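Local coordinates for protein beta-lactamase (Serratia marcescens, PDB 5X5G) that probably hydrolyses beta-lactam antibiotics to substituted beta-amino acids, as a class A serine beta-lactamase, and is seen here acylated by a diazabicyclooctane-type inhibitor, at residues Pro44-Tyr49 against Asn155-Asn160; Asp78-Thr83 against Asp112-Asp117. All coordinates share one frame; numbering follows the deposited sequence.

Contact 1 (Pro44-Tyr49 against Asn155-Asn160); sequences PMQSTY and NVQYTN. With OP0 ((2S,5R)-N-(2-aminoethoxy)-1-formyl-5-[(sulfooxy)amino]piperidine-2-carboxamide), chain F; SO4 (sulfate ion), chain D.
Gln46 reaches across to Gln157 just before the serine that carries the inhibitor. Gln46 CB lies 3.6 Å from O8 of the bound OP0. CG is anti to the carbonyl carbon (chi1 -79°), and the chain then bends at chi2. CG and CD both approach OE1 of Gln157. At the tip the two ends of the Gln46 amide have different neighbours. Gln46 OE1 lies 3.7 Å from O9 of OP0, an approach of two acceptors and not a bond. Gln46 NE2 donates to Gln157 OE1 at 2.9 Å. The acceptor lies in the Gln46 amide plane, but the donor stands above the carbonyl plane of Gln157, well off a lone pair. The two amide planes are 84° apart. Gln157 NE2 donates to Trp154 O, which holds the second amide in its turn.

Backbone bonds also join the segments. Met45 N donates to Asn160 O at 2.9 Å, nearly straight and in the carbonyl plane. Pro44 CA adds a CH...O contact to the same oxygen. A water accepts from Gln46 N and donates to Gln157 O, so it bridges the two segments. Pro44 CG packs alongside Tyr158 CE1, 4.0 Å away. Asn160 ND2 comes obliquely to Tyr49 CE2 at 3.3 Å. The Asn160 amide is held by Lys144 N and Ala145 O, and Tyr49 OH also donates to Ala145 O.

Ser47 OG is bonded covalently to C1 of OP0, and Ser47 N donates to O8 of OP0 at 2.9 Å. This is consistent with the oxyanion hole of serine beta-lactamases, to which the nucleophile's own N-H contributes. Ser47 begins an SxxK sequence with Lys50. The segment 155-160 is consistent with part of the omega loop that borders the class A active site.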
# COMPACT_ATOMS: atom_id res chain seq x y z
N PRO A 44 -4.51 13.67 -13.62
CA PRO A 44 -4.40 12.25 -13.33
C PRO A 44 -5.45 11.83 -12.26
O PRO A 44 -5.61 12.52 -11.24
CB PRO A 44 -2.98 12.13 -12.80
CG PRO A 44 -2.66 13.47 -12.21
CD PRO A 44 -3.30 14.40 -13.19
N MET A 45 -6.22 10.78 -12.56
CA MET A 45 -7.37 10.37 -11.75
C MET A 45 -6.98 9.63 -10.47
O MET A 45 -7.68 9.73 -9.46
CB MET A 45 -8.27 9.48 -12.59
CG MET A 45 -9.07 10.26 -13.61
SD MET A 45 -10.40 9.26 -14.29
CE MET A 45 -9.54 8.30 -15.53
N GLN A 46 -5.86 8.90 -10.55
CA GLN A 46 -5.45 7.85 -9.61
C GLN A 46 -6.65 6.99 -9.22
O GLN A 46 -7.36 6.51 -10.11
CB GLN A 46 -4.66 8.43 -8.43
CG GLN A 46 -3.22 8.73 -8.76
CD GLN A 46 -2.36 7.50 -9.01
OE1 GLN A 46 -2.76 6.36 -8.66
NE2 GLN A 46 -1.13 7.72 -9.48
N SER A 47 -6.88 6.78 -7.93
CA SER A 47 -7.91 5.84 -7.51
C SER A 47 -9.33 6.30 -7.81
O SER A 47 -10.25 5.50 -7.69
CB SER A 47 -7.83 5.52 -6.02
OG SER A 47 -6.70 4.74 -5.75
N THR A 48 -9.53 7.56 -8.22
CA THR A 48 -10.88 8.00 -8.54
C THR A 48 -11.54 7.17 -9.63
O THR A 48 -12.74 7.11 -9.68
CB THR A 48 -10.99 9.53 -8.83
OG1 THR A 48 -10.22 9.87 -10.00
CG2 THR A 48 -10.49 10.35 -7.56
N TYR A 49 -10.75 6.54 -10.49
CA TYR A 49 -11.26 5.80 -11.59
C TYR A 49 -11.77 4.44 -11.18
O TYR A 49 -12.43 3.79 -12.00
CB TYR A 49 -10.27 5.75 -12.77
CG TYR A 49 -9.21 4.65 -12.75
CD1 TYR A 49 -8.70 4.14 -11.55
CD2 TYR A 49 -8.58 4.27 -13.93
CE1 TYR A 49 -7.67 3.23 -11.54
CE2 TYR A 49 -7.54 3.35 -13.93
CZ TYR A 49 -7.09 2.82 -12.72
OH TYR A 49 -6.10 1.87 -12.72
N ASN A 155 5.06 8.03 -15.07
CA ASN A 155 4.29 8.88 -15.96
C ASN A 155 3.02 8.17 -16.37
O ASN A 155 2.11 8.80 -16.95
CB ASN A 155 5.09 9.31 -17.19
CG ASN A 155 6.12 10.38 -16.84
OD1 ASN A 155 5.75 11.45 -16.32
ND2 ASN A 155 7.41 10.04 -16.96
N VAL A 156 2.90 6.88 -16.00
CA VAL A 156 1.79 6.10 -16.50
C VAL A 156 0.46 6.63 -15.97
O VAL A 156 -0.59 6.57 -16.68
CB VAL A 156 2.00 4.60 -16.24
CG1 VAL A 156 0.75 3.83 -16.64
CG2 VAL A 156 3.18 4.10 -17.09
N GLN A 157 0.51 7.22 -14.78
CA GLN A 157 -0.70 7.78 -14.13
C GLN A 157 -1.35 8.86 -14.97
O GLN A 157 -2.58 8.94 -15.01
CB GLN A 157 -0.39 8.31 -12.74
CG GLN A 157 0.64 9.41 -12.71
CD GLN A 157 1.10 9.72 -11.31
OE1 GLN A 157 0.28 10.06 -10.43
NE2 GLN A 157 2.43 9.67 -11.09
N TYR A 158 -0.55 9.59 -15.74
CA TYR A 158 -1.08 10.69 -16.56
C TYR A 158 -1.88 10.17 -17.76
O TYR A 158 -2.68 10.91 -18.30
CB TYR A 158 0.01 11.67 -16.98
CG TYR A 158 0.67 12.41 -15.82
CD1 TYR A 158 0.11 13.56 -15.28
CD2 TYR A 158 1.89 11.99 -15.30
CE1 TYR A 158 0.72 14.27 -14.26
CE2 TYR A 158 2.50 12.67 -14.26
CZ TYR A 158 1.91 13.79 -13.73
OH TYR A 158 2.55 14.47 -12.73
N THR A 159 -1.82 8.87 -18.06
CA THR A 159 -2.65 8.30 -19.15
C THR A 159 -4.07 7.98 -18.71
O THR A 159 -4.95 7.82 -19.54
CB THR A 159 -2.03 7.02 -19.75
OG1 THR A 159 -2.03 5.96 -18.77
CG2 THR A 159 -0.61 7.29 -20.21
N ASN A 160 -4.26 7.82 -17.41
CA ASN A 160 -5.59 7.77 -16.78
C ASN A 160 -6.04 9.15 -16.33
O ASN A 160 -5.78 9.52 -15.19
CB ASN A 160 -5.52 6.88 -15.51
CG ASN A 160 -5.36 5.43 -15.82
OD1 ASN A 160 -5.88 4.93 -16.81
ND2 ASN A 160 -4.69 4.72 -14.94
C1 OP0 F . -5.50 5.40 -5.07
O8 OP0 F . -5.40 6.57 -5.44
N14 OP0 F . -4.55 4.75 -4.57
C2 OP0 F . -3.21 5.30 -4.44
C3 OP0 F . -2.26 4.36 -5.09
N15 OP0 F . -1.04 4.33 -4.58
O9 OP0 F . -2.64 3.73 -6.09
C7 OP0 F . -4.77 3.51 -3.90
C6 OP0 F . -4.73 3.82 -2.43
C5 OP0 F . -3.33 4.33 -2.09
C4 OP0 F . -2.94 5.53 -2.95
N16 OP0 F . -5.87 4.71 -2.03
S17 OP0 F . -6.67 6.96 -1.95
O10 OP0 F . -5.52 5.99 -1.91
O13 OP0 F . -6.31 8.32 -2.16
O12 OP0 F . -7.21 6.90 -0.63
O11 OP0 F . -7.67 6.45 -3.11
N21 OP0 F . 1.63 3.98 -8.17
C22 OP0 F . 0.79 4.80 -7.26
C23 OP0 F . 1.00 4.49 -5.78
O24 OP0 F . -0.07 3.71 -5.24
S SO4 D . 7.73 6.73 -17.62
O1 SO4 D . 6.47 6.02 -17.96
O2 SO4 D . 8.90 5.82 -17.78
O3 SO4 D . 7.85 7.89 -18.57
O4 SO4 D . 7.67 7.26 -16.19
O HOH W 1 -3.98 8.23 -12.66

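Contact 2 (Asp78-Thr83 against Asp112-Asp117); sequences DLQPNT and DNNGCD. With OP0 ((2S,5R)-N-(2-aminoethoxy)-1-formyl-5-[(sulfooxy)amino]piperidine-2-carboxamide), chain F; OP0 ((2S,5R)-N-(2-aminoethoxy)-1-formyl-5-[(sulfooxy)amino]piperidine-2-carboxamide), chain B.
Asn114 packs its amide against the backbone of Asp78-Thr83 from the start of helix 113-123. Asp112 is the N-cap of that helix: Asp112 OD1 accepts from Gly115 N at 2.7 Å. The sequence Ser111-Asp112-Asn113 fits the SDN motif of class A beta-lactamases.

The tight part lies around Asn114. CG is anti to the carbonyl carbon (chi1 -72°), which brings the amide alongside the backbone N-H and C=O of Gln80. Asn114 ND2 donates to Gln80 O at 3.0 Å, almost straight at 173°, with the acceptor in the amide plane. Asn114 OD1 accepts a weak bond from Gln80 N, 3.1 Å away. One side chain thus meets both, much as a neighbouring strand would. Ser85 is a further partner of Asn114 ND2. Leu79 CD2 closes over Asn114 CB at 3.8 Å, and Thr83 CG2 lies 3.7 Å from both OD1 and ND2 of Asn114.

The other side is looser. Pro81 and Asn82 turn their CB atoms away from helix 113-123. They are partly exposed and pack on Ser218 and Ser219 of the second subunit. Asn82 is the centre of an inverse gamma turn. The Gln80 side chain is also partly exposed and brushes Asn114 OD1 only with CB and CG. Its OE1 takes a weak bond from Asn82 ND2, and its NE2 has a weak bond to Glu148.

Thr83 OG1 is anti to its own backbone N (chi1 -167°) and points at Asn113. Asn113 OD1 accepts from Lys50 NZ. Asn113 ND2 donates to O9 of OP0 (chain F) at 3.2 Å and, more closely, to Thr83 OG1 at 2.7 Å.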
# COMPACT_ATOMS: atom_id res chain seq x y z
N ASP A 78 -3.13 -12.65 -7.53
CA ASP A 78 -3.97 -11.46 -7.68
C ASP A 78 -3.75 -10.46 -6.56
O ASP A 78 -4.22 -9.32 -6.66
CB ASP A 78 -5.47 -11.81 -7.68
CG ASP A 78 -5.90 -12.63 -8.89
OD1 ASP A 78 -5.34 -12.41 -9.97
OD2 ASP A 78 -6.74 -13.54 -8.73
N LEU A 79 -3.28 -10.96 -5.42
CA LEU A 79 -3.05 -10.12 -4.24
C LEU A 79 -1.58 -9.80 -4.12
O LEU A 79 -0.87 -10.35 -3.28
CB LEU A 79 -3.54 -10.78 -2.94
CG LEU A 79 -5.06 -11.03 -2.94
CD1 LEU A 79 -5.56 -11.79 -1.71
CD2 LEU A 79 -5.79 -9.70 -3.11
N GLN A 80 -1.17 -8.78 -4.86
CA GLN A 80 0.22 -8.33 -4.86
C GLN A 80 0.54 -7.60 -3.55
O GLN A 80 -0.27 -6.78 -3.07
CB GLN A 80 0.49 -7.43 -6.06
CG GLN A 80 0.25 -8.08 -7.41
CD GLN A 80 0.88 -7.28 -8.55
OE1 GLN A 80 0.68 -6.06 -8.66
NE2 GLN A 80 1.71 -7.95 -9.35
N PRO A 81 1.71 -7.90 -2.96
CA PRO A 81 2.19 -7.25 -1.74
C PRO A 81 2.65 -5.82 -1.95
O PRO A 81 2.86 -5.08 -0.98
CB PRO A 81 3.40 -8.09 -1.35
CG PRO A 81 3.95 -8.57 -2.67
CD PRO A 81 2.76 -8.73 -3.59
N ASN A 82 2.95 -5.49 -3.20
CA ASN A 82 3.62 -4.27 -3.50
C ASN A 82 2.60 -3.21 -3.83
O ASN A 82 2.72 -2.57 -4.87
CB ASN A 82 4.61 -4.48 -4.66
CG ASN A 82 4.04 -5.37 -5.77
OD1 ASN A 82 4.66 -6.35 -6.16
ND2 ASN A 82 2.87 -5.02 -6.27
N THR A 83 1.57 -3.04 -2.97
CA THR A 83 0.53 -2.03 -3.22
C THR A 83 -0.49 -1.89 -2.04
O THR A 83 -0.66 -2.81 -1.22
CB THR A 83 -0.14 -2.36 -4.55
OG1 THR A 83 -0.94 -1.27 -4.96
CG2 THR A 83 -1.03 -3.63 -4.43
N ASP A 112 -8.98 -0.49 -2.56
CA ASP A 112 -8.07 -1.59 -2.75
C ASP A 112 -7.50 -1.62 -4.17
O ASP A 112 -8.27 -1.68 -5.16
CB ASP A 112 -8.71 -2.92 -2.37
CG ASP A 112 -7.70 -4.00 -2.15
OD1 ASP A 112 -7.19 -4.51 -3.15
OD2 ASP A 112 -7.44 -4.39 -0.99
N ASN A 113 -6.17 -1.64 -4.27
CA ASN A 113 -5.50 -1.69 -5.60
C ASN A 113 -5.57 -3.05 -6.27
O ASN A 113 -5.77 -3.15 -7.51
CB ASN A 113 -4.02 -1.25 -5.52
CG ASN A 113 -3.86 0.27 -5.43
OD1 ASN A 113 -4.80 1.01 -5.74
ND2 ASN A 113 -2.67 0.74 -4.97
N ASN A 114 -5.48 -4.10 -5.47
CA ASN A 114 -5.68 -5.45 -5.99
C ASN A 114 -7.10 -5.70 -6.43
O ASN A 114 -7.32 -6.30 -7.47
CB ASN A 114 -5.24 -6.47 -4.94
CG ASN A 114 -3.73 -6.50 -4.79
OD1 ASN A 114 -3.03 -6.48 -5.80
ND2 ASN A 114 -3.23 -6.53 -3.58
N GLY A 115 -8.07 -5.35 -5.61
CA GLY A 115 -9.46 -5.45 -6.02
C GLY A 115 -9.74 -4.77 -7.34
O GLY A 115 -10.38 -5.32 -8.22
N CYS A 116 -9.19 -3.57 -7.50
CA CYS A 116 -9.29 -2.83 -8.75
C CYS A 116 -8.87 -3.68 -9.97
O CYS A 116 -9.61 -3.81 -10.97
CB CYS A 116 -8.45 -1.58 -8.65
SG CYS A 116 -8.41 -0.61 -10.17
N ASP A 117 -7.66 -4.25 -9.89
CA ASP A 117 -7.15 -5.02 -11.01
C ASP A 117 -7.83 -6.36 -11.22
O ASP A 117 -8.02 -6.78 -12.35
CB ASP A 117 -5.63 -5.18 -10.92
CG ASP A 117 -4.88 -3.87 -11.22
OD1 ASP A 117 -5.54 -2.80 -11.40
OD2 ASP A 117 -3.63 -3.88 -11.11
C1 OP0 F . -5.50 5.40 -5.07
O8 OP0 F . -5.40 6.57 -5.44
N14 OP0 F . -4.55 4.75 -4.57
C2 OP0 F . -3.21 5.30 -4.44
C3 OP0 F . -2.26 4.36 -5.09
N15 OP0 F . -1.04 4.33 -4.58
O9 OP0 F . -2.64 3.73 -6.09
C7 OP0 F . -4.77 3.51 -3.90
C6 OP0 F . -4.73 3.82 -2.43
C5 OP0 F . -3.33 4.33 -2.09
C4 OP0 F . -2.94 5.53 -2.95
N16 OP0 F . -5.87 4.71 -2.03
S17 OP0 F . -6.67 6.96 -1.95
O10 OP0 F . -5.52 5.99 -1.91
O13 OP0 F . -6.31 8.32 -2.16
O12 OP0 F . -7.21 6.90 -0.63
O11 OP0 F . -7.67 6.45 -3.11
N21 OP0 F . 1.63 3.98 -8.17
C22 OP0 F . 0.79 4.80 -7.26
C23 OP0 F . 1.00 4.49 -5.78
O24 OP0 F . -0.07 3.71 -5.24
C1 OP0 B . 7.96 -3.97 2.43
O8 OP0 B . 8.81 -4.60 1.78
N14 OP0 B . 7.05 -3.31 1.89
C2 OP0 B . 6.92 -3.16 0.45
C3 OP0 B . 6.86 -1.70 0.14
N15 OP0 B . 6.17 -1.37 -0.93
O9 OP0 B . 7.51 -0.92 0.86
C7 OP0 B . 5.93 -2.85 2.66
C6 OP0 B . 4.80 -3.79 2.36
C5 OP0 B . 4.46 -3.67 0.87
C4 OP0 B . 5.69 -3.94 -0.00
N16 OP0 B . 5.08 -5.16 2.87
S17 OP0 B . 6.22 -7.22 2.44
O10 OP0 B . 5.51 -6.00 1.92
O13 OP0 B . 6.96 -7.95 1.46
O12 OP0 B . 5.16 -8.08 2.84
O11 OP0 B . 7.18 -6.73 3.63
N21 OP0 B . 8.59 1.92 -2.79
C22 OP0 B . 8.35 0.47 -2.55
C23 OP0 B . 6.88 0.06 -2.68
O24 OP0 B . 6.27 -0.13 -1.41

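The two contacts have centres about 16 Å apart and face the same bound OP0 (chain F). Contact 2 is nested along the chain inside the loop that contact 1 closes. Contact 1 joins the loop leading into helix 49-63 with the loop before strand 161-162. Contact 2 joins the loop before helix 86-90 with the start of helix 113-123. The helices meet where Tyr49 CE1 lies 4.1 Å from Cys116 SG. Ser47 at the entry to helix 49-63 and Asn113 at the start of helix 113-123 line one pocket, with Ser47 OG 4.2 Å from Asn113 OD1. This is consistent with a shared substrate site.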